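Afamin (Homo sapiens, PDB 6FAK) carries hydrophobic molecules such as vitamin E in body fluids and keeps lipidated Wnt proteins soluble and active. Local coordinates at residues 163-171 with 181-189; 260-268 with 282-293. All coordinates share one frame; numbering follows the deposited sequence. Where two conformers were deposited one is given.

Contact 1: residues 163-171 with 181-189. With EDO (1,2-ethanediol), chain S.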
# COMPACT_ATOMS: atom_id res chain seq x y z
N HIS A 163 -6.45 13.47 12.76
CA HIS A 163 -7.53 12.60 13.18
C HIS A 163 -7.24 11.88 14.50
O HIS A 163 -8.15 11.75 15.35
CB HIS A 163 -7.92 11.69 12.05
CG HIS A 163 -8.69 12.42 11.02
ND1 HIS A 163 -10.06 12.29 10.89
CD2 HIS A 163 -8.33 13.41 10.18
CE1 HIS A 163 -10.49 13.10 9.94
NE2 HIS A 163 -9.46 13.80 9.49
N PHE A 164 -5.98 11.50 14.70
CA PHE A 164 -5.59 10.89 15.95
C PHE A 164 -5.77 11.89 17.10
O PHE A 164 -6.28 11.52 18.14
CB PHE A 164 -4.21 10.23 15.88
CG PHE A 164 -4.27 8.73 15.58
CD1 PHE A 164 -4.88 7.85 16.48
CD2 PHE A 164 -3.70 8.19 14.41
CE1 PHE A 164 -4.91 6.48 16.22
CE2 PHE A 164 -3.71 6.81 14.16
CZ PHE A 164 -4.33 5.96 15.06
N GLU A 165 -5.41 13.14 16.88
CA GLU A 165 -5.66 14.19 17.85
C GLU A 165 -7.17 14.41 18.19
O GLU A 165 -7.52 14.63 19.36
CB GLU A 165 -4.99 15.50 17.41
CG GLU A 165 -5.35 16.67 18.32
CD GLU A 165 -4.41 17.86 18.22
OE1 GLU A 165 -4.34 18.61 19.22
OE2 GLU A 165 -3.76 18.05 17.16
N GLU A 166 -8.02 14.40 17.18
CA GLU A 166 -9.47 14.47 17.41
C GLU A 166 -9.98 13.24 18.23
O GLU A 166 -10.93 13.38 19.00
CB GLU A 166 -10.26 14.51 16.09
CG GLU A 166 -9.92 15.61 15.07
CD GLU A 166 -9.59 16.99 15.64
OE1 GLU A 166 -10.21 17.44 16.64
OE2 GLU A 166 -8.72 17.66 15.04
N VAL A 167 -9.37 12.08 18.05
CA VAL A 167 -9.71 10.90 18.84
C VAL A 167 -9.34 11.12 20.30
O VAL A 167 -10.14 10.84 21.16
CB VAL A 167 -9.10 9.62 18.26
CG1 VAL A 167 -9.19 8.43 19.25
CG2 VAL A 167 -9.80 9.28 16.95
N ALA A 168 -8.13 11.64 20.55
CA ALA A 168 -7.63 11.86 21.89
C ALA A 168 -8.47 12.92 22.59
O ALA A 168 -8.89 12.74 23.72
CB ALA A 168 -6.15 12.28 21.86
N LYS A 169 -8.74 14.01 21.89
CA LYS A 169 -9.56 15.07 22.45
C LYS A 169 -10.96 14.59 22.84
O LYS A 169 -11.44 14.90 23.95
CB LYS A 169 -9.62 16.25 21.50
CG LYS A 169 -10.51 17.39 21.92
CD LYS A 169 -11.80 17.33 21.11
CE LYS A 169 -12.92 18.17 21.69
NZ LYS A 169 -14.19 17.61 21.18
N SER A 170 -11.62 13.88 21.94
CA SER A 170 -12.99 13.41 22.19
C SER A 170 -13.07 12.33 23.31
O SER A 170 -13.92 12.40 24.21
CB SER A 170 -13.58 12.83 20.94
OG SER A 170 -14.84 12.24 21.21
N CYS A 171 -12.19 11.34 23.21
CA CYS A 171 -12.15 10.23 24.18
C CYS A 171 -11.68 10.62 25.59
O CYS A 171 -12.08 9.98 26.57
CB CYS A 171 -11.29 9.08 23.63
SG CYS A 171 -12.06 8.18 22.24
N LEU A 181 -10.97 5.17 23.14
CA LEU A 181 -9.70 5.24 22.41
C LEU A 181 -9.53 4.07 21.46
O LEU A 181 -9.19 4.27 20.29
CB LEU A 181 -8.52 5.32 23.37
CG LEU A 181 -8.39 6.60 24.18
CD1 LEU A 181 -7.45 6.40 25.35
CD2 LEU A 181 -7.88 7.71 23.27
N GLN A 182 -9.80 2.85 21.92
CA GLN A 182 -9.58 1.67 21.10
C GLN A 182 -10.53 1.61 19.91
O GLN A 182 -10.14 1.29 18.82
CB GLN A 182 -9.65 0.40 21.96
CG GLN A 182 -8.48 0.27 22.93
CD GLN A 182 -8.62 -0.84 23.98
OE1 GLN A 182 -9.65 -1.53 24.08
NE2 GLN A 182 -7.58 -1.02 24.78
N THR A 183 -11.80 1.94 20.15
CA THR A 183 -12.86 1.95 19.14
C THR A 183 -12.63 3.02 18.06
O THR A 183 -12.66 2.73 16.87
CB THR A 183 -14.23 2.26 19.83
OG1 THR A 183 -14.47 1.26 20.82
CG2 THR A 183 -15.42 2.29 18.85
N ARG A 184 -12.41 4.24 18.51
CA ARG A 184 -12.38 5.43 17.62
C ARG A 184 -11.09 5.49 16.79
O ARG A 184 -11.08 6.08 15.73
CB ARG A 184 -12.54 6.75 18.41
CG ARG A 184 -13.87 6.94 19.14
CD ARG A 184 -15.11 6.61 18.30
NE ARG A 184 -16.32 6.68 19.10
CZ ARG A 184 -17.46 6.02 18.91
NH1 ARG A 184 -18.47 6.18 19.76
NH2 ARG A 184 -17.61 5.21 17.87
N ALA A 185 -10.03 4.88 17.30
CA ALA A 185 -8.75 4.72 16.57
C ALA A 185 -8.87 3.78 15.35
O ALA A 185 -8.13 3.95 14.36
CB ALA A 185 -7.67 4.23 17.50
N ILE A 186 -9.81 2.82 15.37
CA ILE A 186 -9.90 1.84 14.29
C ILE A 186 -9.99 2.45 12.88
O ILE A 186 -9.19 2.05 12.00
CB ILE A 186 -11.03 0.81 14.53
CG1 ILE A 186 -10.60 -0.15 15.66
CG2 ILE A 186 -11.32 -0.02 13.28
CD1 ILE A 186 -11.78 -0.82 16.30
N PRO A 187 -10.94 3.37 12.64
CA PRO A 187 -10.99 3.88 11.27
C PRO A 187 -9.83 4.77 10.91
O PRO A 187 -9.59 4.94 9.74
CB PRO A 187 -12.26 4.70 11.20
CG PRO A 187 -12.78 4.81 12.60
CD PRO A 187 -12.11 3.79 13.45
N VAL A 188 -9.14 5.36 11.88
CA VAL A 188 -7.96 6.16 11.59
C VAL A 188 -6.85 5.20 11.11
O VAL A 188 -6.16 5.49 10.12
CB VAL A 188 -7.46 6.99 12.78
CG1 VAL A 188 -6.34 7.89 12.35
CG2 VAL A 188 -8.59 7.87 13.37
N THR A 189 -6.68 4.10 11.82
CA THR A 189 -5.73 3.04 11.45
C THR A 189 -6.00 2.42 10.08
O THR A 189 -5.05 2.18 9.29
CB THR A 189 -5.70 1.96 12.53
OG1 THR A 189 -5.28 2.63 13.73
CG2 THR A 189 -4.73 0.81 12.19
C1 EDO S . -18.11 13.72 24.87
O1 EDO S . -19.14 13.81 25.86
C2 EDO S . -18.02 12.31 24.30
O2 EDO S . -16.79 12.07 23.56
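Ala185, whose methyl meets the Phe164 ring, offers its carbonyl O to Thr189 N at 2.9 Å and, weakly, to Val188 N; Thr189 OG1, 3.2 Å from that O, may be a further donor. The oxygen lies at a kink of the helix, where Pro187 brings no N-H. The two segments form an antiparallel helix pair of the first albumin domain, with axes 9.7 Å apart at 166°. Val167 is the knob of a knobs-into-holes contact, set among Leu181, Arg184, Ala185 and Val188. Its CG1, anti to the backbone N (chi1 167°), presses on Arg184 CB at 3.8 Å, while CG2 faces Arg184 O and Val188 CG2. Beside it Val188 CG1 rides over one face of Phe164, a CH-pi contact 3.6 Å from the ring centroid and displaced toward the rim; Thr189 OG1 comes to the ring's edge. Both methyls of Val188 also touch CB of His163, whose ring leads away from 181-189, its NE2 hydrogen-bonded to Glu288. Near the opposite end, O2 of an ethanediol, probably from the crystallisation liquor, lies within hydrogen-bonding distance of Ser170 O and OG, and the molecule also bonds to Glu174. Leu181 CD2 lies 3.7 Å from Cys171 CB, and Cys171 SG, disulfide-bonded to Cys180, sits 3.3 Å from Leu181 N.

Contact 2: residues 260-268 with 282-293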
# COMPACT_ATOMS: atom_id res chain seq x y z
N THR A 260 1.72 17.93 -4.00
CA THR A 260 0.35 17.56 -3.70
C THR A 260 -0.56 18.81 -3.76
O THR A 260 -1.60 18.80 -4.40
CB THR A 260 0.26 16.88 -2.31
OG1 THR A 260 1.03 15.66 -2.32
CG2 THR A 260 -1.20 16.55 -1.92
N SER A 261 -0.12 19.90 -3.14
CA SER A 261 -0.87 21.15 -3.19
C SER A 261 -1.06 21.66 -4.64
O SER A 261 -2.15 22.08 -5.03
CB SER A 261 -0.20 22.21 -2.31
OG SER A 261 -0.78 23.46 -2.55
N LYS A 262 -0.03 21.56 -5.45
CA LYS A 262 -0.16 21.89 -6.88
C LYS A 262 -1.25 21.05 -7.59
O LYS A 262 -2.05 21.60 -8.35
CB LYS A 262 1.19 21.71 -7.58
CG LYS A 262 1.23 22.17 -9.04
CD LYS A 262 2.64 22.11 -9.60
CE LYS A 262 2.75 22.81 -10.95
NZ LYS A 262 4.06 22.55 -11.64
N VAL A 263 -1.26 19.74 -7.38
CA VAL A 263 -2.26 18.88 -7.99
C VAL A 263 -3.70 19.32 -7.56
O VAL A 263 -4.60 19.50 -8.43
CB VAL A 263 -1.98 17.38 -7.69
CG1 VAL A 263 -3.15 16.49 -8.02
CG2 VAL A 263 -0.74 16.88 -8.45
N MET A 264 -3.90 19.58 -6.27
CA MET A 264 -5.22 19.93 -5.75
C MET A 264 -5.68 21.29 -6.27
O MET A 264 -6.84 21.45 -6.71
CB MET A 264 -5.22 19.88 -4.21
CG MET A 264 -4.86 18.52 -3.67
SD MET A 264 -5.77 17.19 -4.48
CE MET A 264 -5.00 15.74 -3.79
N ASN A 265 -4.74 22.23 -6.31
CA ASN A 265 -4.97 23.52 -6.94
C ASN A 265 -5.28 23.42 -8.43
O ASN A 265 -6.21 24.09 -8.90
CB ASN A 265 -3.81 24.49 -6.67
CG ASN A 265 -3.70 24.87 -5.17
OD1 ASN A 265 -4.57 24.54 -4.34
ND2 ASN A 265 -2.60 25.55 -4.81
N HIS A 266 -4.53 22.61 -9.18
CA HIS A 266 -4.86 22.30 -10.60
C HIS A 266 -6.31 21.76 -10.75
O HIS A 266 -7.10 22.27 -11.53
CB HIS A 266 -3.86 21.30 -11.17
CG HIS A 266 -3.91 21.13 -12.65
ND1 HIS A 266 -2.79 20.80 -13.38
CD2 HIS A 266 -4.92 21.24 -13.55
CE1 HIS A 266 -3.10 20.72 -14.66
NE2 HIS A 266 -4.39 20.98 -14.78
N ILE A 267 -6.66 20.75 -9.98
CA ILE A 267 -8.00 20.19 -9.96
C ILE A 267 -9.04 21.29 -9.63
O ILE A 267 -9.91 21.59 -10.45
CB ILE A 267 -8.08 19.03 -8.98
CG1 ILE A 267 -7.28 17.83 -9.54
CG2 ILE A 267 -9.52 18.57 -8.68
CD1 ILE A 267 -7.11 16.67 -8.58
N CYS A 268 -8.90 21.91 -8.46
CA CYS A 268 -9.82 22.97 -7.99
C CYS A 268 -9.94 24.19 -8.88
O CYS A 268 -11.05 24.65 -9.12
CB CYS A 268 -9.46 23.42 -6.58
SG CYS A 268 -9.95 22.19 -5.39
N CYS A 282 -12.84 21.55 -2.21
CA CYS A 282 -12.17 22.80 -2.63
C CYS A 282 -12.37 23.99 -1.65
O CYS A 282 -11.82 25.07 -1.88
CB CYS A 282 -12.57 23.23 -4.07
SG CYS A 282 -11.99 22.24 -5.51
N GLU A 283 -13.19 23.80 -0.61
CA GLU A 283 -13.26 24.71 0.56
C GLU A 283 -12.15 24.43 1.59
O GLU A 283 -11.38 25.33 1.92
CB GLU A 283 -14.66 24.60 1.23
CG GLU A 283 -14.80 25.10 2.67
CD GLU A 283 -14.75 26.61 2.82
OE1 GLU A 283 -13.79 27.24 2.33
OE2 GLU A 283 -15.67 27.18 3.46
N LYS A 284 -12.10 23.19 2.07
CA LYS A 284 -11.19 22.71 3.17
C LYS A 284 -9.69 23.17 3.24
O LYS A 284 -9.14 23.76 2.29
CB LYS A 284 -11.22 21.16 3.23
CG LYS A 284 -12.45 20.55 3.87
CD LYS A 284 -12.36 19.04 3.79
CE LYS A 284 -13.51 18.34 4.49
NZ LYS A 284 -13.36 16.87 4.35
N LYS A 285 -9.05 22.89 4.37
CA LYS A 285 -7.64 23.26 4.61
C LYS A 285 -6.64 22.27 3.98
O LYS A 285 -6.96 21.11 3.74
CB LYS A 285 -7.35 23.32 6.13
CG LYS A 285 -7.78 24.60 6.83
CD LYS A 285 -7.07 24.73 8.17
CE LYS A 285 -7.58 25.93 8.97
NZ LYS A 285 -7.15 27.25 8.43
N ILE A 286 -5.42 22.75 3.77
CA ILE A 286 -4.29 21.86 3.48
C ILE A 286 -4.03 21.11 4.80
O ILE A 286 -4.08 21.75 5.84
CB ILE A 286 -3.02 22.65 3.08
CG1 ILE A 286 -3.27 23.57 1.87
CG2 ILE A 286 -1.87 21.68 2.76
CD1 ILE A 286 -2.18 24.61 1.65
N PRO A 287 -3.79 19.80 4.82
CA PRO A 287 -3.83 18.89 3.67
C PRO A 287 -5.16 18.12 3.53
O PRO A 287 -5.20 17.11 2.82
CB PRO A 287 -2.68 17.92 4.00
CG PRO A 287 -2.76 17.78 5.49
CD PRO A 287 -3.31 19.09 6.03
N GLU A 288 -6.22 18.58 4.20
CA GLU A 288 -7.50 17.86 4.24
C GLU A 288 -8.24 17.98 2.90
O GLU A 288 -8.68 16.97 2.37
CB GLU A 288 -8.38 18.38 5.39
CG GLU A 288 -9.27 17.31 6.01
CD GLU A 288 -8.52 16.37 6.96
OE1 GLU A 288 -7.27 16.25 6.85
OE2 GLU A 288 -9.17 15.75 7.82
N ARG A 289 -8.33 19.21 2.38
CA ARG A 289 -8.92 19.52 1.04
C ARG A 289 -8.48 18.55 -0.10
O ARG A 289 -9.24 18.38 -1.06
CB ARG A 289 -8.74 21.04 0.70
CG ARG A 289 -8.52 21.50 -0.77
CD ARG A 289 -7.06 21.86 -1.06
NE ARG A 289 -6.14 20.86 -0.50
CZ ARG A 289 -4.81 20.86 -0.59
NH1 ARG A 289 -4.17 21.85 -1.23
NH2 ARG A 289 -4.12 19.87 -0.03
N GLY A 290 -7.32 17.89 0.06
CA GLY A 290 -6.78 16.94 -0.91
C GLY A 290 -6.93 15.46 -0.54
O GLY A 290 -7.11 14.62 -1.43
N GLN A 291 -6.79 15.14 0.75
CA GLN A 291 -7.19 13.80 1.23
C GLN A 291 -8.73 13.62 1.04
O GLN A 291 -9.21 12.49 0.85
CB GLN A 291 -6.77 13.55 2.70
CG GLN A 291 -5.28 13.35 3.04
CD GLN A 291 -4.45 12.47 2.09
OE1 GLN A 291 -4.16 11.31 2.39
NE2 GLN A 291 -4.01 13.06 0.98
N CYS A 292 -9.47 14.73 1.09
CA CYS A 292 -10.88 14.82 0.67
C CYS A 292 -11.06 14.47 -0.82
O CYS A 292 -11.76 13.51 -1.14
CB CYS A 292 -11.42 16.23 0.93
SG CYS A 292 -13.19 16.45 0.66
N ILE A 293 -10.43 15.26 -1.70
CA ILE A 293 -10.54 15.06 -3.16
C ILE A 293 -10.25 13.62 -3.50
O ILE A 293 -10.98 13.03 -4.29
CB ILE A 293 -9.64 16.03 -3.99
CG1 ILE A 293 -10.28 17.43 -4.05
CG2 ILE A 293 -9.41 15.55 -5.43
CD1 ILE A 293 -9.33 18.54 -4.44
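Met264 packs against bare backbone at Gly290: its chain bends at chi2 (-48°), laying SD 3.7 Å from Gly290 CA and CE 3.4 Å from Gly290 O. This is the tight part of the contact, since a beta carbon on Gly290 would fall only 2.9 Å from Met264 CG. Ile293 continues the apolar seam, its CD1 touching Met264 SD at 3.8 Å and also Cys268 SG, while its CG2 slides past Ile267 CD1. At the same end the Cys268 SG to Cys282 SG disulfide, 2.0 Å long with a torsion of -101° about the S-S bond, ties the last turn of helix 253-268 to the loop. Cys282 follows Cys281, which is bonded to Cys292, so two adjacent cysteines join two different helices: the double disulfide of the albumin family, here in the region that forms the pocket for hydrophobic ligands. A tetraethylene glycol, probably from the crystallisation liquor, lies near Met264. The loop then passes a cis peptide before Pro287, the N-cap of helix 288-295, whose opening segment 288-293 crosses 260-268 at 66°. Arg289 is buried too. Its guanidinium is sandwiched, with Met264 CB 3.6 Å above one face and Ile286 CG1 against the other. Removing this flat group, as an alanine here would, is likely to open a gap between Met264 and Ile286. Ser261 OG lies in the guanidinium plane at its edge, but its hydrogen bond is with Thr14 OG1. On the looser, solvent side the exposed Asn265 brings its OD1 to the edge of the guanidinium, 4.1 Å from Arg289 NH1, too far for a hydrogen bond.

Followed from the N terminus, the chain first closes contact 1, folding helix 154-171 back on helix 177-209 across a short turn. Helix 177-209 then carries the chain from the first albumin range into the second. There contact 2 closes a thirteen-residue, non-helical loop, joining helix 253-268 to helix 288-295. The two loops follow in series, neither nesting nor crossing, and the contact centres lie about 23 Å apart. They nonetheless touch where His163 hydrogen-bonds Glu288, NE2 to OE2 2.6 Å. Gln291 adds to this joint by bonding to Thr156 of helix 154-171 and Tyr191 of helix 177-209, so helix 288-295 is tied to both helices of contact 1.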